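Local coordinates for protein thiosulfate reductase (Thermus thermophilus, PDB 2VPZ) that probably reduces polysulfide or thiosulfate as the catalytic subunit of a membrane-associated respiratory enzyme, carrying molybdenum, molybdopterin guanine dinucleotide and a [4Fe-4S] cluster, at residues W519-R523 / F535-I540; G408-A412 / L725-G730; Q87-D91 / H509-F513; G161-A165 / K402-D406. All coordinates share one frame. Residue numbers count along the deposited sequence, not the author numbering.

Interaction 1. Residues W519-R523 / F535-I540; sequences WWIAR and FPWKTI
Arg523, Trp519 and Phe535 bury the most surface here, on a contact between one turn of helix 518-528 and the irregular run 535-539 with the first residue of helix 540-551. The helical turn is regular (Arg523 N to Trp519 O, 3.1 Å), and the backbones come closest at Arg523 and Phe535, CA atoms 5.7 Å apart, while Trp519 and Ile540 CA lie 7.4 Å apart. Arg523 extends with chi1 to chi3 all t, and its NE donates to Trp537 O at 3.0 Å (160°). Its CD lies over the six-membered ring of Trp537, 4.1 Å from the centroid, a CH-pi contact. Phe535, with phi 89° and chi1 m, presents a ring face to Arg523 CA, 3.9 Å from the centroid. Trp519, chi1 p, brings CE3 to 3.7 Å from Trp537 CZ3 and packs against Ile540. Leu156 of helix 149-160 touches Ala522 and Phe535. The chemistry implies aromatic packing between helix 518-528 and the connection to helix 540-551, the aliphatic arginine shaft joining the apolar side while NE satisfies a loop carbonyl.

Interaction 2. Residues G408-A412 / L725-G730; sequences GKFFA and LDPISG
Two backbone hydrogen bonds join these loops: Phe411 N donates to Pro727 O at 2.8 Å (160°), and Ala412 N to Ile728 O at 2.8 Å (145°), the position of the second acceptor being less certain. They fix a register that advances in the same sense along both segments, with CA separations of 4.5 Å for Phe410 and Pro727, 4.8 Å for Phe411 and Ile728, and 5.3 Å for Ala412 and Ser729. Neither run of paired residues is regular strand. Within 725-730, Asp726 (chi1 t) accepts at OD1 from Ile728 N, 3.1 Å, forming an Asx turn, while its OD2 accepts from Ser729 OG at 2.7 Å and also bonds Thr341. Packing centres on Phe410, whose chi1 of 44° (p) lays a ring face over Gly730; Gly730 CA stands 3.4 Å from the centroid, 6° off the normal. An ideal CB on Gly730 would fall only 3.0 Å from Phe410 CZ, a tight fit. Leu725 CD2 reaches Phe410 CD2 at 4.5 Å, and Val179 of helix 168-184 touches Ala412 and Ser729. The arrangement is an Asx-turn loop of the C-terminal dinucleotide-binding region docked, main chain to main chain, on a long loop of the molybdopterin oxidoreductase region.

Interaction 3. Residues Q87-D91 / H509-F513; sequences QTTYD and HEPLF
The segment 87-91, in the Fe4S4 family region, meets the loop between strand 501-503 and helix 518-528 of the molybdopterin oxidoreductase region. It begins as a tight turn: Gln87 to Thr89 have helical backbone angles, and Tyr90 N donates to Gln87 O at 2.8 Å. Thr89 is the first residue to touch 509-513. Its CG2, placed by chi1 m, lies 4.2 Å from Leu512 CD2 and 4.4 Å from His509 NE2; its side chain is about 11 Å from that of the cluster ligand Cys44 and about 9 Å from a bound MGD, near the cofactor without touching it. Tyr90 follows with chi1 of -42° (m); OH approaches His509 CE1 at 3.0 Å, at the imidazole edge, and CE2 lies 4.2 Å from Leu512 CD2. The hydroxyl is hydrogen-bonded to Val62 N, and Arg61 makes a cation-pi contact with the ring. His509 (chi1 p) and Leu512 (chi1 m) both point toward 87-91, yet the nearest CA atoms, Thr89 and Leu512, are 8.5 Å apart. No hydrogen bond spans the segments, so the join rests on side-chain contacts over a wide backbone gap.

Interaction 4. Residues G161-A165 / K402-D406; sequences GSPNA and KPRAD
Side-chain geometry at Pro163 and Asn164 sets this meeting of two loops. Just before them, Gly161 (phi 99°) is the C-prime residue of the Schellman motif ending helix 149-160. Pro163, C-gamma endo, points toward 402-406 and places CG 3.3 Å from Lys402 O and 3.6 Å from Arg404 N; the backbones are closest here, Pro163 CA to Arg404 CA 4.9 Å. Asn164, centre of an inverse gamma turn, uses chi1 of -56° (m) and chi2 of -58° to aim OD1 at Ala405 N, which donates at 2.9 Å and 173°. Its ND2 bonds Tyr430 OH. Arg404, chi1 p and chi3 t, leads its guanidinium away from 161-165, where NH1 forms a 2.7 Å salt bridge with Asp406 OD2. Asp406 is itself p at chi1, and its OD1 accepts from Ala416 N. The link thus joins the loop feeding edge strand 165-166 of the five-stranded parallel sheet to the long loop before helix 423-426. A nearly linear bond of this kind ties a side-chain amide to a main-chain NH, with proline packing beside it and the charged pair kept within one segment.

In the fold
All four touching residues of interaction 3 are buried, as are six of ten in interaction 2, whereas interactions 1 and 4 are partly buried. Interactions 2 and 4 share the long loop between helices 341-354 and 423-426 and touch directly: Phe410 CZ lies 3.9 Å from Arg404 NH1. Side chains along helix 149-160 pack on interaction 1, and the loop following that helix carries interaction 4. Interaction 1 alone is local, its segments 12 residues apart. Bond type differs too: main chain to main chain in interaction 2, one side-chain-to-backbone bond each in 1 and 4, and packing alone in 3. Interactions 2 and 3 lie on opposite sides of the chain's centre, centres 42 Å apart.

Interaction 1. Residues W519-R523 / F535-I540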
loop_
_atom_site.group_PDB
_atom_site.type_symbol
_atom_site.label_atom_id
_atom_site.label_comp_id
_atom_site.label_asym_id
_atom_site.label_seq_id
_atom_site.Cartn_x
_atom_site.Cartn_y
_atom_site.Cartn_z
ATOM N N TRP A 519 -9.790 40.537 39.228
ATOM C CA TRP A 519 -10.066 41.981 39.145
ATOM C C TRP A 519 -10.572 42.455 40.526
ATOM O O TRP A 519 -10.173 43.519 41.021
ATOM C CB TRP A 519 -11.108 42.349 38.041
ATOM C CG TRP A 519 -12.552 41.836 38.245
ATOM C CD1 TRP A 519 -13.150 40.767 37.614
ATOM C CD2 TRP A 519 -13.570 42.377 39.139
ATOM N NE1 TRP A 519 -14.448 40.619 38.058
ATOM C CE2 TRP A 519 -14.732 41.581 38.990
ATOM C CE3 TRP A 519 -13.609 43.457 40.045
ATOM C CZ2 TRP A 519 -15.932 41.826 39.722
ATOM C CZ3 TRP A 519 -14.811 43.711 40.779
ATOM C CH2 TRP A 519 -15.946 42.891 40.601
ATOM N N TRP A 520 -11.417 41.630 41.154
ATOM C CA TRP A 520 -12.004 41.877 42.483
ATOM C C TRP A 520 -10.957 41.813 43.617
ATOM O O TRP A 520 -10.976 42.647 44.523
ATOM C CB TRP A 520 -13.143 40.885 42.788
ATOM C CG TRP A 520 -13.943 41.159 44.093
ATOM C CD1 TRP A 520 -15.101 41.895 44.211
ATOM C CD2 TRP A 520 -13.632 40.705 45.435
ATOM N NE1 TRP A 520 -15.517 41.919 45.523
ATOM C CE2 TRP A 520 -14.643 41.200 46.295
ATOM C CE3 TRP A 520 -12.598 39.924 45.988
ATOM C CZ2 TRP A 520 -14.653 40.943 47.695
ATOM C CZ3 TRP A 520 -12.603 39.660 47.389
ATOM C CH2 TRP A 520 -13.635 40.174 48.217
ATOM N N ILE A 521 -10.067 40.824 43.566
ATOM C CA ILE A 521 -9.001 40.666 44.569
ATOM C C ILE A 521 -8.030 41.892 44.517
ATOM O O ILE A 521 -7.643 42.424 45.567
ATOM C CB ILE A 521 -8.204 39.291 44.371
ATOM C CG1 ILE A 521 -9.082 38.085 44.742
ATOM C CG2 ILE A 521 -6.907 39.286 45.206
ATOM C CD1 ILE A 521 -8.590 36.715 44.205
ATOM N N ALA A 522 -7.681 42.347 43.314
ATOM C CA ALA A 522 -6.796 43.508 43.095
ATOM C C ALA A 522 -7.443 44.816 43.642
ATOM O O ALA A 522 -6.849 45.522 44.479
ATOM C CB ALA A 522 -6.434 43.657 41.571
ATOM N N ARG A 523 -8.650 45.124 43.186
ATOM C CA ARG A 523 -9.392 46.273 43.687
ATOM C C ARG A 523 -9.515 46.249 45.250
ATOM O O ARG A 523 -9.295 47.261 45.906
ATOM C CB ARG A 523 -10.796 46.305 43.072
ATOM C CG ARG A 523 -11.617 47.513 43.417
ATOM C CD ARG A 523 -12.836 47.596 42.535
ATOM N NE ARG A 523 -13.859 48.512 43.047
ATOM C CZ ARG A 523 -14.464 48.424 44.229
ATOM N NH1 ARG A 523 -14.163 47.453 45.071
ATOM N NH2 ARG A 523 -15.380 49.323 44.578
ATOM N N PHE A 535 -8.821 52.178 40.669
ATOM C CA PHE A 535 -9.945 51.316 41.139
ATOM C C PHE A 535 -11.255 52.014 41.465
ATOM O O PHE A 535 -12.156 51.359 42.024
ATOM C CB PHE A 535 -9.506 50.514 42.343
ATOM C CG PHE A 535 -8.391 49.647 42.125
ATOM C CD1 PHE A 535 -7.143 49.924 42.645
ATOM C CD2 PHE A 535 -8.535 48.570 41.241
ATOM C CE1 PHE A 535 -6.041 49.182 42.294
ATOM C CE2 PHE A 535 -7.450 47.786 40.873
ATOM C CZ PHE A 535 -6.184 48.101 41.396
ATOM N N PRO A 536 -11.426 53.288 41.008
ATOM C CA PRO A 536 -12.670 54.008 41.280
ATOM C C PRO A 536 -13.959 53.247 40.917
ATOM O O PRO A 536 -14.852 53.103 41.753
ATOM C CB PRO A 536 -12.495 55.300 40.503
ATOM C CG PRO A 536 -11.900 54.800 39.237
ATOM C CD PRO A 536 -10.866 53.738 39.731
ATOM N N TRP A 537 -14.054 52.789 39.671
ATOM C CA TRP A 537 -15.214 51.992 39.174
ATOM C C TRP A 537 -15.663 50.950 40.228
ATOM O O TRP A 537 -14.812 50.270 40.799
ATOM C CB TRP A 537 -14.882 51.247 37.853
ATOM C CG TRP A 537 -13.501 50.602 37.828
ATOM C CD1 TRP A 537 -12.327 51.206 37.483
ATOM C CD2 TRP A 537 -13.147 49.238 38.183
ATOM N NE1 TRP A 537 -11.284 50.326 37.598
ATOM C CE2 TRP A 537 -11.749 49.114 38.023
ATOM C CE3 TRP A 537 -13.875 48.111 38.617
ATOM C CZ2 TRP A 537 -11.049 47.906 38.283
ATOM C CZ3 TRP A 537 -13.182 46.896 38.881
ATOM C CH2 TRP A 537 -11.786 46.818 38.709
ATOM N N LYS A 538 -16.970 50.808 40.481
ATOM C CA LYS A 538 -17.504 49.852 41.489
ATOM C C LYS A 538 -17.721 48.429 40.995
ATOM O O LYS A 538 -18.114 47.544 41.750
ATOM C CB LYS A 538 -18.835 50.328 42.082
ATOM C CG LYS A 538 -18.773 50.798 43.529
ATOM C CD LYS A 538 -18.866 52.327 43.601
ATOM C CE LYS A 538 -17.763 53.018 42.784
ATOM N NZ LYS A 538 -16.858 53.849 43.648
ATOM N N THR A 539 -17.497 48.204 39.716
ATOM C CA THR A 539 -17.709 46.877 39.200
ATOM C C THR A 539 -17.030 46.662 37.811
ATOM O O THR A 539 -16.801 47.640 37.094
ATOM C CB THR A 539 -19.280 46.598 39.198
ATOM O OG1 THR A 539 -19.586 45.503 40.061
ATOM C CG2 THR A 539 -19.809 46.347 37.797
ATOM N N ILE A 540 -16.648 45.432 37.463
ATOM C CA ILE A 540 -15.999 45.159 36.164
ATOM C C ILE A 540 -16.888 45.476 34.924
ATOM O O ILE A 540 -16.351 45.912 33.906
ATOM C CB ILE A 540 -15.438 43.666 36.025
ATOM C CG1 ILE A 540 -16.219 42.718 36.903
ATOM C CG2 ILE A 540 -13.917 43.617 36.291
ATOM C CD1 ILE A 540 -17.539 42.219 36.348
#

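Interaction 2. Residues G408-A412 / L725-G730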
loop_
_atom_site.group_PDB
_atom_site.type_symbol
_atom_site.label_atom_id
_atom_site.label_comp_id
_atom_site.label_asym_id
_atom_site.label_seq_id
_atom_site.Cartn_x
_atom_site.Cartn_y
_atom_site.Cartn_z
ATOM N N GLY A 408 22.002 46.157 36.960
ATOM C CA GLY A 408 23.274 46.155 36.290
ATOM C C GLY A 408 23.740 44.821 35.756
ATOM O O GLY A 408 24.843 44.697 35.202
ATOM N N LYS A 409 22.898 43.794 35.814
ATOM C CA LYS A 409 23.351 42.463 35.426
ATOM C C LYS A 409 23.543 42.027 33.956
ATOM O O LYS A 409 24.360 41.151 33.652
ATOM C CB LYS A 409 22.538 41.419 36.228
ATOM C CG LYS A 409 22.853 41.416 37.744
ATOM C CD LYS A 409 21.771 40.716 38.574
ATOM C CE LYS A 409 21.475 41.437 39.911
ATOM N NZ LYS A 409 20.298 40.861 40.663
ATOM N N PHE A 410 22.810 42.672 33.056
ATOM C CA PHE A 410 22.865 42.420 31.610
ATOM C C PHE A 410 22.590 43.768 30.890
ATOM O O PHE A 410 22.188 44.730 31.549
ATOM C CB PHE A 410 21.854 41.327 31.226
ATOM C CG PHE A 410 20.497 41.468 31.881
ATOM C CD1 PHE A 410 19.483 42.202 31.265
ATOM C CD2 PHE A 410 20.235 40.872 33.120
ATOM C CE1 PHE A 410 18.213 42.341 31.868
ATOM C CE2 PHE A 410 18.968 40.999 33.747
ATOM C CZ PHE A 410 17.957 41.736 33.118
ATOM N N PHE A 411 22.778 43.845 29.568
ATOM C CA PHE A 411 22.585 45.090 28.789
ATOM C C PHE A 411 21.157 45.617 28.627
ATOM O O PHE A 411 20.866 46.789 28.919
ATOM C CB PHE A 411 23.227 44.981 27.395
ATOM C CG PHE A 411 23.127 46.251 26.552
ATOM C CD1 PHE A 411 24.159 47.183 26.552
ATOM C CD2 PHE A 411 21.987 46.509 25.771
ATOM C CE1 PHE A 411 24.083 48.367 25.789
ATOM C CE2 PHE A 411 21.890 47.698 24.993
ATOM C CZ PHE A 411 22.948 48.627 25.009
ATOM N N ALA A 412 20.283 44.755 28.117
ATOM C CA ALA A 412 18.858 45.053 27.896
ATOM C C ALA A 412 18.130 45.547 29.164
ATOM O O ALA A 412 18.605 45.346 30.291
ATOM C CB ALA A 412 18.127 43.837 27.263
ATOM N N LEU A 725 23.607 32.900 32.086
ATOM C CA LEU A 725 22.964 34.226 31.912
ATOM C C LEU A 725 23.285 34.854 30.541
ATOM O O LEU A 725 24.457 34.972 30.176
ATOM C CB LEU A 725 23.421 35.253 32.997
ATOM C CG LEU A 725 22.420 36.126 33.789
ATOM C CD1 LEU A 725 23.090 37.411 34.352
ATOM C CD2 LEU A 725 21.228 36.518 32.898
ATOM N N ASP A 726 22.263 35.218 29.760
ATOM C CA ASP A 726 22.523 35.919 28.503
ATOM C C ASP A 726 22.900 37.350 28.968
ATOM O O ASP A 726 22.100 38.033 29.635
ATOM C CB ASP A 726 21.263 35.966 27.587
ATOM C CG ASP A 726 21.521 36.676 26.223
ATOM O OD1 ASP A 726 22.629 37.196 25.999
ATOM O OD2 ASP A 726 20.579 36.697 25.390
ATOM N N PRO A 727 24.123 37.829 28.635
ATOM C CA PRO A 727 24.561 39.179 29.021
ATOM C C PRO A 727 23.889 40.369 28.254
ATOM O O PRO A 727 24.081 41.532 28.609
ATOM C CB PRO A 727 26.078 39.148 28.836
ATOM C CG PRO A 727 26.273 38.163 27.669
ATOM C CD PRO A 727 25.125 37.160 27.805
ATOM N N ILE A 728 23.119 40.045 27.215
ATOM C CA ILE A 728 22.416 41.000 26.334
ATOM C C ILE A 728 20.872 41.182 26.587
ATOM O O ILE A 728 20.378 42.317 26.664
ATOM C CB ILE A 728 22.586 40.624 24.782
ATOM C CG1 ILE A 728 24.008 40.874 24.261
ATOM C CG2 ILE A 728 21.565 41.402 23.934
ATOM C CD1 ILE A 728 24.103 41.018 22.709
ATOM N N SER A 729 20.168 40.044 26.700
ATOM C CA SER A 729 18.684 39.857 26.908
ATOM C C SER A 729 18.326 39.147 28.236
ATOM O O SER A 729 17.737 38.080 28.149
ATOM C CB SER A 729 18.104 38.941 25.826
ATOM O OG SER A 729 18.198 37.570 26.242
ATOM N N GLY A 730 18.655 39.660 29.420
ATOM C CA GLY A 730 18.340 38.912 30.625
ATOM C C GLY A 730 18.059 37.377 30.718
ATOM O O GLY A 730 17.933 36.861 31.828
#

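Interaction 3. Residues Q87-D91 / H509-F513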
loop_
_atom_site.group_PDB
_atom_site.type_symbol
_atom_site.label_atom_id
_atom_site.label_comp_id
_atom_site.label_asym_id
_atom_site.label_seq_id
_atom_site.Cartn_x
_atom_site.Cartn_y
_atom_site.Cartn_z
ATOM N N GLN A 87 -11.963 20.763 33.085
ATOM C CA GLN A 87 -12.108 19.962 34.294
ATOM C C GLN A 87 -11.446 20.518 35.585
ATOM O O GLN A 87 -11.835 20.142 36.700
ATOM C CB GLN A 87 -11.830 18.434 34.072
ATOM C CG GLN A 87 -10.435 17.825 34.334
ATOM C CD GLN A 87 -9.964 17.880 35.798
ATOM O OE1 GLN A 87 -9.127 18.723 36.147
ATOM N NE2 GLN A 87 -10.469 16.982 36.645
ATOM N N THR A 88 -10.492 21.449 35.484
ATOM C CA THR A 88 -9.892 21.999 36.709
ATOM C C THR A 88 -10.992 22.675 37.577
ATOM O O THR A 88 -10.942 22.663 38.812
ATOM C CB THR A 88 -8.766 23.039 36.437
ATOM O OG1 THR A 88 -7.671 22.408 35.782
ATOM C CG2 THR A 88 -8.301 23.690 37.773
ATOM N N THR A 89 -11.986 23.241 36.913
ATOM C CA THR A 89 -13.091 23.878 37.593
ATOM C C THR A 89 -13.900 22.833 38.381
ATOM O O THR A 89 -14.524 23.166 39.388
ATOM C CB THR A 89 -14.070 24.592 36.582
ATOM O OG1 THR A 89 -13.338 25.434 35.697
ATOM C CG2 THR A 89 -15.134 25.408 37.336
ATOM N N TYR A 90 -13.861 21.575 37.940
ATOM C CA TYR A 90 -14.618 20.457 38.556
ATOM C C TYR A 90 -13.736 19.354 39.111
ATOM O O TYR A 90 -14.037 18.157 39.039
ATOM C CB TYR A 90 -15.616 19.906 37.560
ATOM C CG TYR A 90 -16.297 21.018 36.801
ATOM C CD1 TYR A 90 -16.031 21.228 35.442
ATOM C CD2 TYR A 90 -17.142 21.918 37.457
ATOM C CE1 TYR A 90 -16.589 22.318 34.749
ATOM C CE2 TYR A 90 -17.716 23.015 36.783
ATOM C CZ TYR A 90 -17.435 23.214 35.420
ATOM O OH TYR A 90 -17.985 24.288 34.744
ATOM N N ASP A 91 -12.629 19.810 39.696
ATOM C CA ASP A 91 -11.617 18.973 40.316
ATOM C C ASP A 91 -11.823 19.048 41.877
ATOM O O ASP A 91 -11.725 20.140 42.443
ATOM C CB ASP A 91 -10.245 19.546 39.834
ATOM C CG ASP A 91 -9.013 18.831 40.452
ATOM O OD1 ASP A 91 -9.194 17.875 41.237
ATOM O OD2 ASP A 91 -7.867 19.262 40.130
ATOM N N HIS A 509 -21.073 30.689 34.308
ATOM C CA HIS A 509 -21.822 30.420 35.561
ATOM C C HIS A 509 -21.063 31.082 36.738
ATOM O O HIS A 509 -19.896 31.416 36.555
ATOM C CB HIS A 509 -22.030 28.872 35.786
ATOM C CG HIS A 509 -20.817 28.112 36.232
ATOM N ND1 HIS A 509 -20.223 27.149 35.471
ATOM C CD2 HIS A 509 -20.138 28.118 37.392
ATOM C CE1 HIS A 509 -19.227 26.591 36.137
ATOM N NE2 HIS A 509 -19.152 27.166 37.316
ATOM N N GLU A 510 -21.678 31.264 37.906
ATOM C CA GLU A 510 -20.994 31.893 39.050
ATOM C C GLU A 510 -19.955 31.077 39.784
ATOM O O GLU A 510 -20.080 29.834 39.877
ATOM C CB GLU A 510 -21.957 32.472 40.129
ATOM C CG GLU A 510 -23.359 31.815 40.256
ATOM C CD GLU A 510 -23.632 31.079 41.602
ATOM O OE1 GLU A 510 -23.239 31.607 42.671
ATOM O OE2 GLU A 510 -24.279 29.995 41.559
ATOM N N PRO A 511 -18.899 31.753 40.326
ATOM C CA PRO A 511 -17.813 31.104 41.068
ATOM C C PRO A 511 -18.333 30.005 42.024
ATOM O O PRO A 511 -19.484 30.051 42.482
ATOM C CB PRO A 511 -17.152 32.266 41.789
ATOM C CG PRO A 511 -17.283 33.430 40.832
ATOM C CD PRO A 511 -18.640 33.191 40.136
ATOM N N LEU A 512 -17.499 29.023 42.352
ATOM C CA LEU A 512 -17.912 27.938 43.239
ATOM C C LEU A 512 -17.258 28.044 44.631
ATOM O O LEU A 512 -16.179 28.646 44.770
ATOM C CB LEU A 512 -17.655 26.558 42.541
ATOM C CG LEU A 512 -18.713 25.856 41.625
ATOM C CD1 LEU A 512 -19.788 26.865 41.188
ATOM C CD2 LEU A 512 -18.070 25.169 40.388
ATOM N N PHE A 513 -17.912 27.551 45.683
ATOM C CA PHE A 513 -17.333 27.582 47.020
ATOM C C PHE A 513 -17.076 29.040 47.473
ATOM O O PHE A 513 -17.964 29.886 47.389
ATOM C CB PHE A 513 -15.992 26.811 46.973
ATOM C CG PHE A 513 -16.085 25.425 46.352
ATOM C CD1 PHE A 513 -15.500 25.127 45.099
ATOM C CD2 PHE A 513 -16.799 24.413 46.990
ATOM C CE1 PHE A 513 -15.618 23.832 44.508
ATOM C CE2 PHE A 513 -16.936 23.117 46.435
ATOM C CZ PHE A 513 -16.342 22.832 45.192
#

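Interaction 4. Residues G161-A165 / K402-D406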
loop_
_atom_site.group_PDB
_atom_site.type_symbol
_atom_site.label_atom_id
_atom_site.label_comp_id
_atom_site.label_asym_id
_atom_site.label_seq_id
_atom_site.Cartn_x
_atom_site.Cartn_y
_atom_site.Cartn_z
ATOM N N GLY A 161 4.133 51.392 43.338
ATOM C CA GLY A 161 5.483 51.926 43.297
ATOM C C GLY A 161 6.667 50.961 43.349
ATOM O O GLY A 161 7.757 51.354 43.775
ATOM N N SER A 162 6.481 49.706 42.951
ATOM C CA SER A 162 7.579 48.719 42.936
ATOM C C SER A 162 7.952 48.363 41.482
ATOM O O SER A 162 7.067 47.995 40.696
ATOM C CB SER A 162 7.210 47.411 43.703
ATOM O OG SER A 162 8.289 46.478 43.723
ATOM N N PRO A 163 9.249 48.522 41.089
ATOM C CA PRO A 163 9.701 48.195 39.730
ATOM C C PRO A 163 10.025 46.677 39.570
ATOM O O PRO A 163 10.315 46.187 38.467
ATOM C CB PRO A 163 10.934 49.076 39.526
ATOM C CG PRO A 163 11.515 49.214 40.916
ATOM C CD PRO A 163 10.312 49.163 41.870
ATOM N N ASN A 164 9.978 45.951 40.689
ATOM C CA ASN A 164 10.288 44.525 40.772
ATOM C C ASN A 164 9.089 43.600 40.455
ATOM O O ASN A 164 8.628 42.788 41.278
ATOM C CB ASN A 164 10.931 44.213 42.144
ATOM C CG ASN A 164 12.190 45.059 42.418
ATOM O OD1 ASN A 164 13.166 45.021 41.648
ATOM N ND2 ASN A 164 12.172 45.840 43.507
ATOM N N ALA A 165 8.587 43.777 39.231
ATOM C CA ALA A 165 7.478 43.018 38.669
ATOM C C ALA A 165 8.016 42.233 37.452
ATOM O O ALA A 165 8.709 42.797 36.597
ATOM C CB ALA A 165 6.313 43.976 38.255
ATOM N N LYS A 402 14.242 54.279 43.699
ATOM C CA LYS A 402 14.916 52.953 43.697
ATOM C C LYS A 402 14.695 51.944 42.458
ATOM O O LYS A 402 13.623 51.324 42.390
ATOM C CB LYS A 402 14.585 52.091 44.936
ATOM C CG LYS A 402 15.226 52.521 46.269
ATOM C CD LYS A 402 15.631 51.340 47.170
ATOM C CE LYS A 402 16.424 51.783 48.417
ATOM N NZ LYS A 402 15.597 51.829 49.668
ATOM N N PRO A 403 15.678 51.836 41.589
ATOM C CA PRO A 403 15.611 50.996 40.412
ATOM C C PRO A 403 15.377 49.468 40.564
ATOM O O PRO A 403 15.751 48.900 41.605
ATOM C CB PRO A 403 16.943 51.302 39.720
ATOM C CG PRO A 403 17.897 51.430 40.872
ATOM C CD PRO A 403 17.068 52.052 42.026
ATOM N N ARG A 404 14.778 48.817 39.552
ATOM C CA ARG A 404 14.542 47.366 39.569
ATOM C C ARG A 404 15.897 46.757 40.008
ATOM O O ARG A 404 16.946 47.151 39.504
ATOM C CB ARG A 404 14.125 46.825 38.166
ATOM C CG ARG A 404 15.229 46.788 37.094
ATOM C CD ARG A 404 14.750 47.072 35.651
ATOM N NE ARG A 404 15.842 47.074 34.668
ATOM C CZ ARG A 404 16.435 46.003 34.144
ATOM N NH1 ARG A 404 16.042 44.793 34.497
ATOM N NH2 ARG A 404 17.433 46.132 33.265
ATOM N N ALA A 405 15.828 45.822 40.952
ATOM C CA ALA A 405 16.992 45.153 41.563
ATOM C C ALA A 405 17.957 44.312 40.703
ATOM O O ALA A 405 18.934 43.766 41.223
ATOM C CB ALA A 405 16.519 44.335 42.811
ATOM N N ASP A 406 17.704 44.177 39.402
ATOM C CA ASP A 406 18.586 43.407 38.501
ATOM C C ASP A 406 19.200 44.337 37.424
ATOM O O ASP A 406 19.745 43.888 36.410
ATOM C CB ASP A 406 17.816 42.230 37.824
ATOM C CG ASP A 406 16.722 42.679 36.842
ATOM O OD1 ASP A 406 16.381 41.885 35.931
ATOM O OD2 ASP A 406 16.205 43.806 36.991
#